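Local coordinates for protein choline kinase (Streptococcus pneumoniae, PDB 4R78) that probably phosphorylates choline, as a choline kinase with a protein kinase-like fold that binds adenosine nucleotide, at residues L133-F147 with V188-E200. Sequence-based numbering, arbitrary orientation.
Sequences LQTIHTSAKELRGEF and VDRKSCHIDLVPE. With AMP (adenosine monophosphate), chain C.
Ser192 sets its hydroxyl against the C-terminal end of helix 126-137, where Ser192 OG donates to Ile136 O at 2.7 Å. The donor is tilted 30° from the carbonyl plane, and Ser139 N reaches the same oxygen from the opposite face. With chi1 at 53°, OG lies between its own backbone N and carbonyl carbon, which also brings it 2.8 Å from Ser139 OG; that second hydroxyl accepts from Lys141 N, an ST turn at the helix exit. A water joins the two backbones, donating to Lys141 O and accepting from Ser192 N.

Charge pairing occupies the exposed end. The extended Arg190 side chain meets Glu146 side-on: Arg190 NE donates to Glu146 OE1 at 2.8 Å and NH2 to OE2, the two planes 16° apart. End-on, NH1 and NH2 converge on one oxygen, Glu142 OE1, each at 2.9 Å. Both of these bonds are bent because two nitrogens share that oxygen; NH2, which also donates to Glu146 OE2, is shared between the two carboxylates.

The segment 188-200 runs from strand 191-193 into a loop where His194, Asp196 and, just beyond, Asn201 of the AMP pocket match the HxDxxxxN catalytic-loop pattern of kinase-like phosphotransferases, and on to Glu200, whose carbonyl O accepts from the AMP ribose O3'. Beside this loop, His137 points its CD2 edge at Ser192 O, 3.3 Å away and near the ring plane, while its nitrogens bond to Tyr248 and Asp226; Asp226 also accepts from Ile195 N.

Apolar contacts lie along the rest of the interface. Leu133 CD2 and Leu197 CD1 meet tip to tip at 3.6 Å, Leu143 CG lies 3.7 Å from Ser192 CB, and Ile195 lays CD1 over one face of the Phe147 ring.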
loop_
_atom_site.group_PDB
_atom_site.type_symbol
_atom_site.label_atom_id
_atom_site.label_comp_id
_atom_site.label_asym_id
_atom_site.label_seq_id
_atom_site.Cartn_x
_atom_site.Cartn_y
_atom_site.Cartn_z
ATOM N N LEU A 133 -10.373 7.155 6.997
ATOM C CA LEU A 133 -10.070 7.676 5.668
ATOM C C LEU A 133 -10.329 9.177 5.586
ATOM O O LEU A 133 -9.582 9.904 4.931
ATOM C CB LEU A 133 -10.814 6.908 4.574
ATOM C CG LEU A 133 -10.345 5.466 4.324
ATOM C CD1 LEU A 133 -10.803 4.997 2.952
ATOM C CD2 LEU A 133 -8.826 5.316 4.479
ATOM N N GLN A 134 -11.365 9.645 6.282
ATOM C CA GLN A 134 -11.628 11.077 6.371
ATOM C C GLN A 134 -10.452 11.789 7.026
ATOM O O GLN A 134 -10.032 12.851 6.571
ATOM C CB GLN A 134 -12.888 11.353 7.178
ATOM C CG GLN A 134 -14.169 11.013 6.464
ATOM C CD GLN A 134 -15.383 11.326 7.304
ATOM O OE1 GLN A 134 -15.399 11.072 8.508
ATOM N NE2 GLN A 134 -16.411 11.879 6.675
ATOM N N THR A 135 -9.923 11.188 8.089
ATOM C CA THR A 135 -8.806 11.770 8.830
ATOM C C THR A 135 -7.601 12.012 7.922
ATOM O O THR A 135 -7.004 13.094 7.944
ATOM C CB THR A 135 -8.409 10.894 10.039
ATOM O OG1 THR A 135 -9.458 10.929 11.019
ATOM C CG2 THR A 135 -7.119 11.389 10.677
ATOM N N ILE A 136 -7.244 11.014 7.119
ATOM C CA ILE A 136 -6.093 11.181 6.240
ATOM C C ILE A 136 -6.383 12.171 5.112
ATOM O O ILE A 136 -5.581 13.061 4.852
ATOM C CB ILE A 136 -5.486 9.835 5.726
ATOM C CG1 ILE A 136 -4.312 10.085 4.768
ATOM C CG2 ILE A 136 -6.525 8.965 5.063
ATOM C CD1 ILE A 136 -3.126 10.808 5.391
ATOM N N HIS A 137 -7.545 12.047 4.476
ATOM C CA HIS A 137 -7.839 12.891 3.321
ATOM C C HIS A 137 -8.082 14.361 3.645
ATOM O O HIS A 137 -7.894 15.214 2.778
ATOM C CB HIS A 137 -8.978 12.311 2.481
ATOM C CG HIS A 137 -8.671 10.955 1.928
ATOM N ND1 HIS A 137 -9.651 10.060 1.560
ATOM C CD2 HIS A 137 -7.489 10.330 1.711
ATOM C CE1 HIS A 137 -9.086 8.950 1.120
ATOM N NE2 HIS A 137 -7.775 9.089 1.201
ATOM N N THR A 138 -8.469 14.648 4.887
ATOM C CA THR A 138 -8.693 16.028 5.330
ATOM C C THR A 138 -7.581 16.535 6.257
ATOM O O THR A 138 -7.746 17.559 6.926
ATOM C CB THR A 138 -10.044 16.178 6.063
ATOM O OG1 THR A 138 -10.008 15.438 7.289
ATOM C CG2 THR A 138 -11.206 15.692 5.195
ATOM N N SER A 139 -6.458 15.823 6.298
ATOM C CA SER A 139 -5.365 16.152 7.222
ATOM C C SER A 139 -4.702 17.496 6.930
ATOM O O SER A 139 -4.052 18.066 7.812
ATOM C CB SER A 139 -4.299 15.056 7.197
ATOM O OG SER A 139 -3.526 15.132 6.009
ATOM N N ALA A 140 -4.877 17.983 5.700
ATOM C CA ALA A 140 -4.202 19.178 5.173
ATOM C C ALA A 140 -2.678 19.033 5.118
ATOM O O ALA A 140 -1.965 20.004 4.855
ATOM C CB ALA A 140 -4.607 20.441 5.952
ATOM N N LYS A 141 -2.186 17.815 5.349
ATOM C CA LYS A 141 -0.749 17.563 5.340
ATOM C C LYS A 141 -0.232 17.467 3.916
ATOM O O LYS A 141 -0.882 16.874 3.046
ATOM C CB LYS A 141 -0.412 16.297 6.134
ATOM C CG LYS A 141 -0.712 16.431 7.618
ATOM C CD LYS A 141 -0.487 15.142 8.379
ATOM C CE LYS A 141 -0.664 15.368 9.881
ATOM N NZ LYS A 141 0.420 16.186 10.510
ATOM N N GLU A 142 0.930 18.073 3.687
ATOM C CA GLU A 142 1.575 18.063 2.387
ATOM C C GLU A 142 2.674 17.006 2.375
ATOM O O GLU A 142 3.825 17.269 2.741
ATOM C CB GLU A 142 2.134 19.451 2.060
ATOM C CG GLU A 142 1.062 20.523 1.850
ATOM C CD GLU A 142 0.318 20.379 0.529
ATOM O OE1 GLU A 142 0.934 19.935 -0.466
ATOM O OE2 GLU A 142 -0.886 20.719 0.488
ATOM N N LEU A 143 2.297 15.799 1.967
ATOM C CA LEU A 143 3.237 14.689 1.885
ATOM C C LEU A 143 4.270 14.951 0.806
ATOM O O LEU A 143 4.011 15.679 -0.159
ATOM C CB LEU A 143 2.511 13.378 1.556
ATOM C CG LEU A 143 1.372 12.913 2.471
ATOM C CD1 LEU A 143 0.881 11.535 2.052
ATOM C CD2 LEU A 143 1.786 12.920 3.937
ATOM N N ARG A 144 5.445 14.361 0.981
ATOM C CA ARG A 144 6.427 14.319 -0.085
ATOM C C ARG A 144 6.082 13.176 -1.027
ATOM O O ARG A 144 5.866 12.039 -0.593
ATOM C CB ARG A 144 7.839 14.179 0.479
ATOM C CG ARG A 144 8.415 15.509 0.940
ATOM C CD ARG A 144 9.802 15.365 1.553
ATOM N NE ARG A 144 10.726 14.656 0.674
ATOM C CZ ARG A 144 12.036 14.549 0.885
ATOM N NH1 ARG A 144 12.597 15.121 1.946
ATOM N NH2 ARG A 144 12.789 13.871 0.027
ATOM N N GLY A 145 6.013 13.499 -2.312
ATOM C CA GLY A 145 5.603 12.549 -3.331
ATOM C C GLY A 145 4.340 13.016 -4.025
ATOM O O GLY A 145 3.361 13.394 -3.377
ATOM N N GLU A 146 4.375 12.998 -5.352
ATOM C CA GLU A 146 3.218 13.339 -6.169
ATOM C C GLU A 146 2.878 12.127 -7.018
ATOM O O GLU A 146 3.577 11.833 -7.996
ATOM C CB GLU A 146 3.523 14.544 -7.066
ATOM C CG GLU A 146 3.896 15.818 -6.314
ATOM C CD GLU A 146 2.713 16.439 -5.589
ATOM O OE1 GLU A 146 1.638 16.586 -6.210
ATOM O OE2 GLU A 146 2.861 16.782 -4.398
ATOM N N PHE A 147 1.815 11.416 -6.638
ATOM C CA PHE A 147 1.466 10.178 -7.323
ATOM C C PHE A 147 0.988 10.434 -8.745
ATOM O O PHE A 147 0.041 11.187 -8.982
ATOM C CB PHE A 147 0.451 9.337 -6.539
ATOM C CG PHE A 147 0.493 7.876 -6.892
ATOM C CD1 PHE A 147 1.406 7.025 -6.279
ATOM C CD2 PHE A 147 -0.359 7.352 -7.858
ATOM C CE1 PHE A 147 1.461 5.671 -6.607
ATOM C CE2 PHE A 147 -0.307 6.004 -8.195
ATOM C CZ PHE A 147 0.602 5.160 -7.569
ATOM N N VAL A 188 -8.382 16.409 -11.441
ATOM C CA VAL A 188 -7.767 15.554 -10.421
ATOM C C VAL A 188 -7.451 16.364 -9.167
ATOM O O VAL A 188 -6.857 17.442 -9.241
ATOM C CB VAL A 188 -6.489 14.848 -10.964
ATOM C CG1 VAL A 188 -5.822 13.995 -9.888
ATOM C CG2 VAL A 188 -6.832 13.986 -12.178
ATOM N N ASP A 189 -7.865 15.836 -8.021
ATOM C CA ASP A 189 -7.627 16.484 -6.739
ATOM C C ASP A 189 -6.300 16.022 -6.147
ATOM O O ASP A 189 -5.730 15.020 -6.585
ATOM C CB ASP A 189 -8.802 16.229 -5.789
ATOM C CG ASP A 189 -10.115 16.779 -6.330
ATOM O OD1 ASP A 189 -10.178 17.988 -6.647
ATOM O OD2 ASP A 189 -11.085 16.005 -6.451
ATOM N N ARG A 190 -5.804 16.770 -5.167
ATOM C CA ARG A 190 -4.479 16.537 -4.616
ATOM C C ARG A 190 -4.517 16.597 -3.091
ATOM O O ARG A 190 -4.548 17.682 -2.494
ATOM C CB ARG A 190 -3.496 17.558 -5.189
ATOM C CG ARG A 190 -2.073 17.376 -4.730
ATOM C CD ARG A 190 -1.160 18.426 -5.341
ATOM N NE ARG A 190 0.156 18.400 -4.712
ATOM C CZ ARG A 190 0.477 19.061 -3.602
ATOM N NH1 ARG A 190 -0.416 19.826 -2.983
ATOM N NH2 ARG A 190 1.703 18.960 -3.111
ATOM N N LYS A 191 -4.527 15.420 -2.472
ATOM C CA LYS A 191 -4.619 15.297 -1.018
ATOM C C LYS A 191 -3.685 14.197 -0.527
ATOM O O LYS A 191 -3.288 13.317 -1.295
ATOM C CB LYS A 191 -6.056 14.969 -0.588
ATOM C CG LYS A 191 -7.127 15.955 -1.063
ATOM C CD LYS A 191 -7.153 17.222 -0.233
ATOM C CE LYS A 191 -8.285 18.138 -0.683
ATOM N NZ LYS A 191 -8.215 19.466 -0.020
ATOM N N SER A 192 -3.342 14.247 0.759
ATOM C CA SER A 192 -2.571 13.181 1.387
ATOM C C SER A 192 -3.336 11.859 1.321
ATOM O O SER A 192 -4.465 11.763 1.811
ATOM C CB SER A 192 -2.263 13.554 2.836
ATOM O OG SER A 192 -3.446 13.906 3.529
ATOM N N CYS A 193 -2.722 10.855 0.690
ATOM C CA CYS A 193 -3.329 9.523 0.524
ATOM C C CYS A 193 -2.408 8.413 1.017
ATOM O O CYS A 193 -1.184 8.567 1.015
ATOM C CB CYS A 193 -3.656 9.250 -0.946
ATOM S SG CYS A 193 -4.966 10.269 -1.674
ATOM N N HIS A 194 -3.007 7.292 1.418
ATOM C CA HIS A 194 -2.264 6.099 1.822
ATOM C C HIS A 194 -1.721 5.344 0.612
ATOM O O HIS A 194 -0.578 4.882 0.635
ATOM C CB HIS A 194 -3.148 5.179 2.665
ATOM C CG HIS A 194 -2.450 3.949 3.151
ATOM N ND1 HIS A 194 -2.199 2.863 2.340
ATOM C CD2 HIS A 194 -1.956 3.629 4.371
ATOM C CE1 HIS A 194 -1.570 1.933 3.035
ATOM N NE2 HIS A 194 -1.416 2.370 4.272
ATOM N N ILE A 195 -2.557 5.224 -0.425
ATOM C CA ILE A 195 -2.226 4.603 -1.725
ATOM C C ILE A 195 -2.266 3.068 -1.824
ATOM O O ILE A 195 -2.198 2.520 -2.930
ATOM C CB ILE A 195 -0.825 5.064 -2.278
ATOM C CG1 ILE A 195 -0.758 6.602 -2.356
ATOM C CG2 ILE A 195 -0.490 4.404 -3.631
ATOM C CD1 ILE A 195 -1.671 7.248 -3.410
ATOM N N ASP A 196 -2.400 2.376 -0.692
ATOM C CA ASP A 196 -2.297 0.910 -0.680
ATOM C C ASP A 196 -3.230 0.300 0.376
ATOM O O ASP A 196 -2.779 -0.385 1.303
ATOM C CB ASP A 196 -0.856 0.391 -0.520
ATOM C CG ASP A 196 -0.741 -1.110 -0.733
ATOM O OD1 ASP A 196 -1.559 -1.674 -1.492
ATOM O OD2 ASP A 196 0.169 -1.729 -0.142
ATOM N N LEU A 197 -4.535 0.517 0.210
ATOM C CA LEU A 197 -5.523 0.120 1.218
ATOM C C LEU A 197 -6.005 -1.338 1.117
ATOM O O LEU A 197 -7.212 -1.613 1.067
ATOM C CB LEU A 197 -6.698 1.111 1.253
ATOM C CG LEU A 197 -6.355 2.530 1.728
ATOM C CD1 LEU A 197 -7.585 3.409 1.655
ATOM C CD2 LEU A 197 -5.771 2.547 3.137
ATOM N N VAL A 198 -5.054 -2.269 1.085
ATOM C CA VAL A 198 -5.367 -3.687 1.290
ATOM C C VAL A 198 -5.896 -3.877 2.719
ATOM O O VAL A 198 -5.483 -3.155 3.632
ATOM C CB VAL A 198 -4.149 -4.617 1.014
ATOM C CG1 VAL A 198 -3.795 -4.622 -0.466
ATOM C CG2 VAL A 198 -2.928 -4.216 1.856
ATOM N N PRO A 199 -6.826 -4.829 2.918
ATOM C CA PRO A 199 -7.423 -4.947 4.249
ATOM C C PRO A 199 -6.418 -5.325 5.335
ATOM O O PRO A 199 -6.585 -4.915 6.487
ATOM C CB PRO A 199 -8.489 -6.037 4.075
ATOM C CG PRO A 199 -8.147 -6.733 2.834
ATOM C CD PRO A 199 -7.411 -5.783 1.958
ATOM N N GLU A 200 -5.375 -6.070 4.966
ATOM C CA GLU A 200 -4.352 -6.484 5.932
ATOM C C GLU A 200 -3.462 -5.330 6.407
ATOM O O GLU A 200 -2.606 -5.518 7.276
ATOM C CB GLU A 200 -3.521 -7.669 5.408
ATOM C CG GLU A 200 -2.623 -7.376 4.206
ATOM C CD GLU A 200 -3.304 -7.622 2.860
ATOM O OE1 GLU A 200 -2.574 -7.789 1.857
ATOM O OE2 GLU A 200 -4.554 -7.645 2.788
HETATM P P AMP C . 1.109 -6.498 5.317
HETATM O O1P AMP C . 1.465 -5.930 3.964
HETATM O O2P AMP C . 0.855 -7.985 5.321
HETATM O O3P AMP C . 0.088 -5.688 6.079
HETATM O "O5'" AMP C . 2.450 -6.332 6.193
HETATM C "C5'" AMP C . 2.369 -6.085 7.596
HETATM C "C4'" AMP C . 1.715 -7.270 8.293
HETATM O "O4'" AMP C . 2.434 -7.587 9.490
HETATM C "C3'" AMP C . 0.285 -6.956 8.705
HETATM O "O3'" AMP C . -0.654 -7.583 7.824
HETATM C "C2'" AMP C . 0.153 -7.479 10.121
HETATM O "O2'" AMP C . -0.426 -8.784 10.121
HETATM C "C1'" AMP C . 1.575 -7.599 10.638
HETATM N N9 AMP C . 1.895 -6.461 11.542
HETATM C C8 AMP C . 2.274 -5.229 11.152
HETATM N N7 AMP C . 2.500 -4.411 12.210
HETATM C C5 AMP C . 2.270 -5.132 13.318
HETATM C C6 AMP C . 2.326 -4.879 14.776
HETATM N N6 AMP C . 2.685 -3.660 15.245
HETATM N N1 AMP C . 2.013 -5.899 15.609
HETATM C C2 AMP C . 1.654 -7.113 15.144
HETATM N N3 AMP C . 1.582 -7.412 13.830
HETATM C C4 AMP C . 1.872 -6.483 12.881
HETATM O O HOH W 1 -3.459 17.000 2.062
#